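Local coordinates for protein haloacid dehalogenase/epoxide hydrolase family (Corynebacterium glutamicum ATCC 13032, PDB 2PR7) that is uncharacterised but probably acts as a metal-dependent hydrolase of the haloacid dehalogenase (HAD) superfamily, at residues I6-G11 with I39-P44; V35-L40 with G59-V64. All blocks are in the same frame, centred on the assembly; numbering follows the deposited sequence. Where two conformers were deposited one is given.

Contact 1 (I6-G11 with I39-P44); sequences IVDYAG and ILSNDP. With CA (calcium ion), chain C.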
loop_
_atom_site.group_PDB
_atom_site.type_symbol
_atom_site.label_atom_id
_atom_site.label_comp_id
_atom_site.label_asym_id
_atom_site.label_seq_id
_atom_site.Cartn_x
_atom_site.Cartn_y
_atom_site.Cartn_z
ATOM N N ILE A 6 -1.234 -2.417 2.068
ATOM C CA ILE A 6 -0.254 -2.547 0.976
ATOM C C ILE A 6 -0.677 -1.472 -0.053
ATOM O O ILE A 6 -1.824 -1.462 -0.483
ATOM C CB ILE A 6 -0.223 -3.929 0.355
ATOM C CG1 ILE A 6 0.020 -5.036 1.409
ATOM C CG2 ILE A 6 0.804 -3.951 -0.822
ATOM C CD1 ILE A 6 -0.082 -6.463 0.863
ATOM N N VAL A 7 0.192 -0.512 -0.354
ATOM C CA VAL A 7 -0.155 0.584 -1.267
ATOM C C VAL A 7 0.858 0.743 -2.375
ATOM O O VAL A 7 2.021 0.440 -2.185
ATOM C CB VAL A 7 -0.294 1.923 -0.542
ATOM C CG1 VAL A 7 -1.131 1.769 0.773
ATOM C CG2 VAL A 7 1.038 2.523 -0.230
ATOM N N ASP A 8 0.376 1.176 -3.535
ATOM C CA ASP A 8 1.267 1.481 -4.642
ATOM C C ASP A 8 1.879 2.814 -4.375
ATOM O O ASP A 8 1.416 3.567 -3.518
ATOM C CB ASP A 8 0.576 1.453 -6.007
ATOM C CG ASP A 8 1.583 1.305 -7.155
ATOM O OD1 ASP A 8 2.842 1.240 -6.927
ATOM O OD2 ASP A 8 1.151 1.218 -8.257
ATOM N N TYR A 9 2.978 3.112 -5.061
ATOM C CA TYR A 9 3.562 4.428 -4.991
ATOM C C TYR A 9 3.053 5.290 -6.170
ATOM O O TYR A 9 2.273 6.237 -5.968
ATOM C CB TYR A 9 5.108 4.328 -5.001
ATOM C CG TYR A 9 5.736 5.647 -4.892
ATOM C CD1 TYR A 9 5.816 6.279 -3.669
ATOM C CD2 TYR A 9 6.204 6.309 -6.029
ATOM C CE1 TYR A 9 6.378 7.515 -3.560
ATOM C CE2 TYR A 9 6.765 7.562 -5.938
ATOM C CZ TYR A 9 6.855 8.161 -4.700
ATOM O OH TYR A 9 7.439 9.402 -4.590
ATOM N N ALA A 10 3.455 4.973 -7.424
ATOM C CA ALA A 10 3.139 5.822 -8.549
ATOM C C ALA A 10 1.639 5.814 -8.784
ATOM O O ALA A 10 1.039 4.762 -8.866
ATOM C CB ALA A 10 3.884 5.318 -9.820
ATOM N N GLY A 11 1.041 6.984 -8.882
ATOM C CA GLY A 11 -0.397 7.032 -9.043
ATOM C C GLY A 11 -1.226 6.970 -7.774
ATOM O O GLY A 11 -2.474 7.098 -7.824
ATOM N N ILE A 39 4.733 -0.452 0.882
ATOM C CA ILE A 39 4.606 0.055 -0.472
ATOM C C ILE A 39 5.057 -1.084 -1.361
ATOM O O ILE A 39 6.166 -1.611 -1.192
ATOM C CB ILE A 39 5.477 1.306 -0.736
ATOM C CG1 ILE A 39 4.957 2.491 0.082
ATOM C CG2 ILE A 39 5.511 1.624 -2.228
ATOM C CD1 ILE A 39 5.771 3.750 0.017
ATOM N N LEU A 40 4.171 -1.486 -2.266
ATOM C CA LEU A 40 4.463 -2.547 -3.251
ATOM C C LEU A 40 4.326 -1.884 -4.591
ATOM O O LEU A 40 3.215 -1.542 -5.035
ATOM C CB LEU A 40 3.540 -3.752 -3.163
ATOM C CG LEU A 40 3.759 -4.924 -4.129
ATOM C CD1 LEU A 40 5.130 -5.583 -3.882
ATOM C CD2 LEU A 40 2.633 -5.912 -4.006
ATOM N N SER A 41 5.465 -1.687 -5.250
ATOM C CA SER A 41 5.489 -0.922 -6.471
ATOM C C SER A 41 6.110 -1.705 -7.633
ATOM O O SER A 41 7.177 -2.319 -7.462
ATOM C CB SER A 41 6.316 0.331 -6.207
ATOM O OG SER A 41 6.558 1.100 -7.371
ATOM N N ASN A 42 5.502 -1.606 -8.818
ATOM C CA ASN A 42 6.097 -2.146 -10.025
ATOM C C ASN A 42 7.007 -1.026 -10.531
ATOM O O ASN A 42 6.517 -0.069 -11.116
ATOM C CB ASN A 42 5.055 -2.489 -11.085
ATOM C CG ASN A 42 4.378 -3.850 -10.842
ATOM O OD1 ASN A 42 4.665 -4.543 -9.872
ATOM N ND2 ASN A 42 3.470 -4.241 -11.748
ATOM N N ASP A 43 8.306 -1.160 -10.313
ATOM C CA ASP A 43 9.271 -0.082 -10.525
ATOM C C ASP A 43 10.609 -0.807 -10.671
ATOM O O ASP A 43 10.811 -1.846 -10.042
ATOM C CB ASP A 43 9.331 0.872 -9.334
ATOM C CG ASP A 43 10.268 2.065 -9.580
ATOM O OD1 ASP A 43 9.779 3.134 -10.039
ATOM O OD2 ASP A 43 11.488 1.984 -9.357
ATOM N N PRO A 44 11.489 -0.309 -11.538
ATOM C CA PRO A 44 12.794 -0.976 -11.699
ATOM C C PRO A 44 13.639 -1.001 -10.437
ATOM O O PRO A 44 14.592 -1.808 -10.327
ATOM C CB PRO A 44 13.483 -0.122 -12.767
ATOM C CG PRO A 44 12.453 0.696 -13.373
ATOM C CD PRO A 44 11.304 0.809 -12.483
HETATM CA CA CA C . 0.378 2.606 -9.801
HETATM O O HOH W 1 2.971 -0.277 -9.371
HETATM O O HOH W 2 1.984 2.227 -11.601
HETATM O O HOH W 3 0.580 3.936 -12.155
HETATM O O HOH W 4 -0.727 0.568 -10.538
#
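Val-7 and Ile-39 pair where strands 4-7 and 36-41, parallel neighbours in the HAD-like sheet, end beside the calcium site. The metal ligands of this contact come from 6-11. Leu-40 N donates to Val-7 O (2.9 Å, angle 155° at the hydrogen). The CA-H of Ile-39 meets the same oxygen, with Ile-39 CA 3.1 Å from Val-7 O. Val-7 and Ile-39 share one face of the sheet. There Ile-39 CG2 rests against Tyr-9 CB (3.9 Å), and helix 50-57 lies over this side through Ile-52 and Leu-55. On the other face Ile-6 and Leu-40 lie side by side, with Ile-6 CG2 3.6 Å from Leu-40 CB.

The turn after strand 4-7 probably corresponds to the first HAD sequence motif, and Asp-8 stands where relatives carry the nucleophile. Ala-10 takes the place of the second aspartate found in many relatives, and Ala-10 O binds the metal at 2.4 Å. Ser-41 probably corresponds to the Ser/Thr of the second motif. Asp-8 CG is anti to the backbone N (chi1 -161°), and the two carboxylate oxygens do different work. Asp-8 OD2 binds calcium at 2.2 Å. It also accepts from a water that takes the N-H of Asn-42 (Asn-42 N to water 2.9 Å), which joins the carboxylate to the other strand's loop. Asp-8 OD1 accepts from Tyr-9 N at 2.6 Å, met from above the carboxylate plane, and lies against Ser-41 CA and CB. Asp-99 and three waters complete the shell, in a site where HAD enzymes usually hold magnesium.

Contact 2 (V35-L40 with G59-V64); sequences VGTVIL and GVVDKV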
loop_
_atom_site.group_PDB
_atom_site.type_symbol
_atom_site.label_atom_id
_atom_site.label_comp_id
_atom_site.label_asym_id
_atom_site.label_seq_id
_atom_site.Cartn_x
_atom_site.Cartn_y
_atom_site.Cartn_z
ATOM N N VAL A 35 -1.474 -1.012 12.347
ATOM C CA VAL A 35 -1.589 -1.544 10.991
ATOM C C VAL A 35 -0.205 -1.596 10.384
ATOM O O VAL A 35 0.498 -0.628 10.419
ATOM C CB VAL A 35 -2.508 -0.653 10.171
ATOM C CG1 VAL A 35 -2.498 -1.060 8.659
ATOM C CG2 VAL A 35 -3.918 -0.734 10.732
ATOM N N GLY A 36 0.208 -2.730 9.840
ATOM C CA GLY A 36 1.464 -2.794 9.108
ATOM C C GLY A 36 1.307 -2.212 7.713
ATOM O O GLY A 36 0.258 -2.330 7.102
ATOM N N THR A 37 2.342 -1.528 7.241
ATOM C CA THR A 37 2.259 -0.789 5.992
ATOM C C THR A 37 3.407 -1.130 5.076
ATOM O O THR A 37 4.566 -1.138 5.481
ATOM C CB THR A 37 2.225 0.732 6.235
ATOM O OG1 THR A 37 3.329 1.154 7.065
ATOM C CG2 THR A 37 0.936 1.084 6.923
ATOM N N VAL A 38 3.064 -1.450 3.825
ATOM C CA VAL A 38 4.044 -1.780 2.794
ATOM C C VAL A 38 3.719 -1.024 1.520
ATOM O O VAL A 38 2.554 -0.954 1.120
ATOM C CB VAL A 38 4.052 -3.285 2.452
ATOM C CG1 VAL A 38 5.169 -3.590 1.447
ATOM C CG2 VAL A 38 4.253 -4.080 3.646
ATOM N N ILE A 39 4.733 -0.452 0.882
ATOM C CA ILE A 39 4.606 0.055 -0.472
ATOM C C ILE A 39 5.057 -1.084 -1.361
ATOM O O ILE A 39 6.166 -1.611 -1.192
ATOM C CB ILE A 39 5.477 1.306 -0.736
ATOM C CG1 ILE A 39 4.957 2.491 0.082
ATOM C CG2 ILE A 39 5.511 1.624 -2.228
ATOM C CD1 ILE A 39 5.771 3.750 0.017
ATOM N N LEU A 40 4.171 -1.486 -2.266
ATOM C CA LEU A 40 4.463 -2.547 -3.251
ATOM C C LEU A 40 4.326 -1.884 -4.591
ATOM O O LEU A 40 3.215 -1.542 -5.035
ATOM C CB LEU A 40 3.540 -3.752 -3.163
ATOM C CG LEU A 40 3.759 -4.924 -4.129
ATOM C CD1 LEU A 40 5.130 -5.583 -3.882
ATOM C CD2 LEU A 40 2.633 -5.912 -4.006
ATOM N N GLY A 59 10.455 6.050 8.158
ATOM C CA GLY A 59 9.385 5.507 9.003
ATOM C C GLY A 59 7.931 5.787 8.592
ATOM O O GLY A 59 7.008 5.494 9.357
ATOM N N VAL A 60 7.712 6.338 7.396
ATOM C CA VAL A 60 6.368 6.637 6.912
ATOM C C VAL A 60 5.613 5.331 6.678
ATOM O O VAL A 60 4.424 5.204 6.997
ATOM C CB VAL A 60 6.428 7.516 5.662
ATOM C CG1 VAL A 60 5.064 7.733 5.070
ATOM C CG2 VAL A 60 7.114 8.853 5.986
ATOM N N VAL A 61 6.320 4.351 6.113
ATOM C CA VAL A 61 5.813 3.001 6.006
ATOM C C VAL A 61 6.826 2.049 6.634
ATOM O O VAL A 61 8.022 2.395 6.801
ATOM C CB VAL A 61 5.505 2.643 4.516
ATOM C CG1 VAL A 61 4.500 3.646 3.968
ATOM C CG2 VAL A 61 6.765 2.681 3.668
ATOM N N ASP A 62 6.359 0.831 6.906
ATOM C CA ASP A 62 7.198 -0.223 7.478
ATOM C C ASP A 62 8.188 -0.772 6.461
ATOM O O ASP A 62 9.356 -1.024 6.803
ATOM C CB ASP A 62 6.370 -1.375 8.026
ATOM C CG ASP A 62 5.588 -0.974 9.245
ATOM O OD1 ASP A 62 6.190 -0.417 10.191
ATOM O OD2 ASP A 62 4.374 -1.206 9.260
ATOM N N LYS A 63 7.729 -0.958 5.214
ATOM C CA LYS A 63 8.572 -1.565 4.212
ATOM C C LYS A 63 8.265 -1.037 2.811
ATOM O O LYS A 63 7.129 -0.760 2.503
ATOM C CB LYS A 63 8.340 -3.053 4.206
ATOM C CG LYS A 63 8.570 -3.783 5.521
ATOM C CD LYS A 63 10.025 -4.010 5.796
ATOM C CE LYS A 63 10.188 -4.914 7.009
ATOM N NZ LYS A 63 9.240 -4.530 8.094
ATOM N N VAL A 64 9.284 -1.025 1.957
ATOM C CA VAL A 64 9.144 -0.718 0.553
ATOM C C VAL A 64 9.660 -1.922 -0.244
ATOM O O VAL A 64 10.809 -2.374 -0.047
ATOM C CB VAL A 64 9.953 0.567 0.206
ATOM C CG1 VAL A 64 10.129 0.722 -1.306
ATOM C CG2 VAL A 64 9.291 1.833 0.798
HETATM O O HOH W 5 2.973 0.826 9.642
#
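Asp-62 and Thr-37 grip each other through two hydrogen bonds running in opposite directions. Thr-37 N donates to Asp-62 OD2 (2.9 Å), reaching the oxygen on its anti side, somewhat out of the carboxylate plane. In return Asp-62 N donates to Thr-37 OG1 (3.1 Å). OG1 lies between the backbone N and the carbonyl carbon (chi1 53°), where it also touches Val-61 CA. The pair stands at the start of strand 63-66, an outermost strand of the parallel Rossmann-like sheet, beside strand 36-41. A water ties the start of the pairing together: it accepts from Thr-37 OG1 at 2.6 Å and donates to Asp-62 OD2 at 2.5 Å and to Val-35 O.

Regular parallel bonding follows. Lys-63 N donates to Thr-37 O (3.2 Å), which Asp-62 N reaches weakly as well. Ile-39 N donates to Lys-63 O (2.9 Å).

Most of the apolar packing lies on the face of Ile-39 and Val-64, whose side chains run side by side. Val-61 comes from the preceding loop and crosses Ile-39 at about a right angle. Leu-27 of helix 17-32 also touches Val-61. Ile-39 CD1 sits 3.9 Å from Val-61 CG2 and 4.1 Å from Val-64 CG2.

How the contacts relate
From the N terminus, strand 4-7 comes first and ends in the metal-binding turn. The chain then passes through helix 17-32 and returns as strand 36-41. Contact 1 closes this first beta-alpha-beta unit. Helix 50-57 leads on to strand 63-66, and contact 2 closes the second unit. The two units follow one another and overlap on strand 36-41, where Ile-39 and Leu-40 belong to both contacts. This strand is paired on one edge with 4-7 and on the other with 63-66. Val-7 N and Val-38 O, 2.8 Å apart in a probable hydrogen bond, join the contacts directly. Contact 1 reaches the calcium; contact 2 begins at the strands' opposite ends.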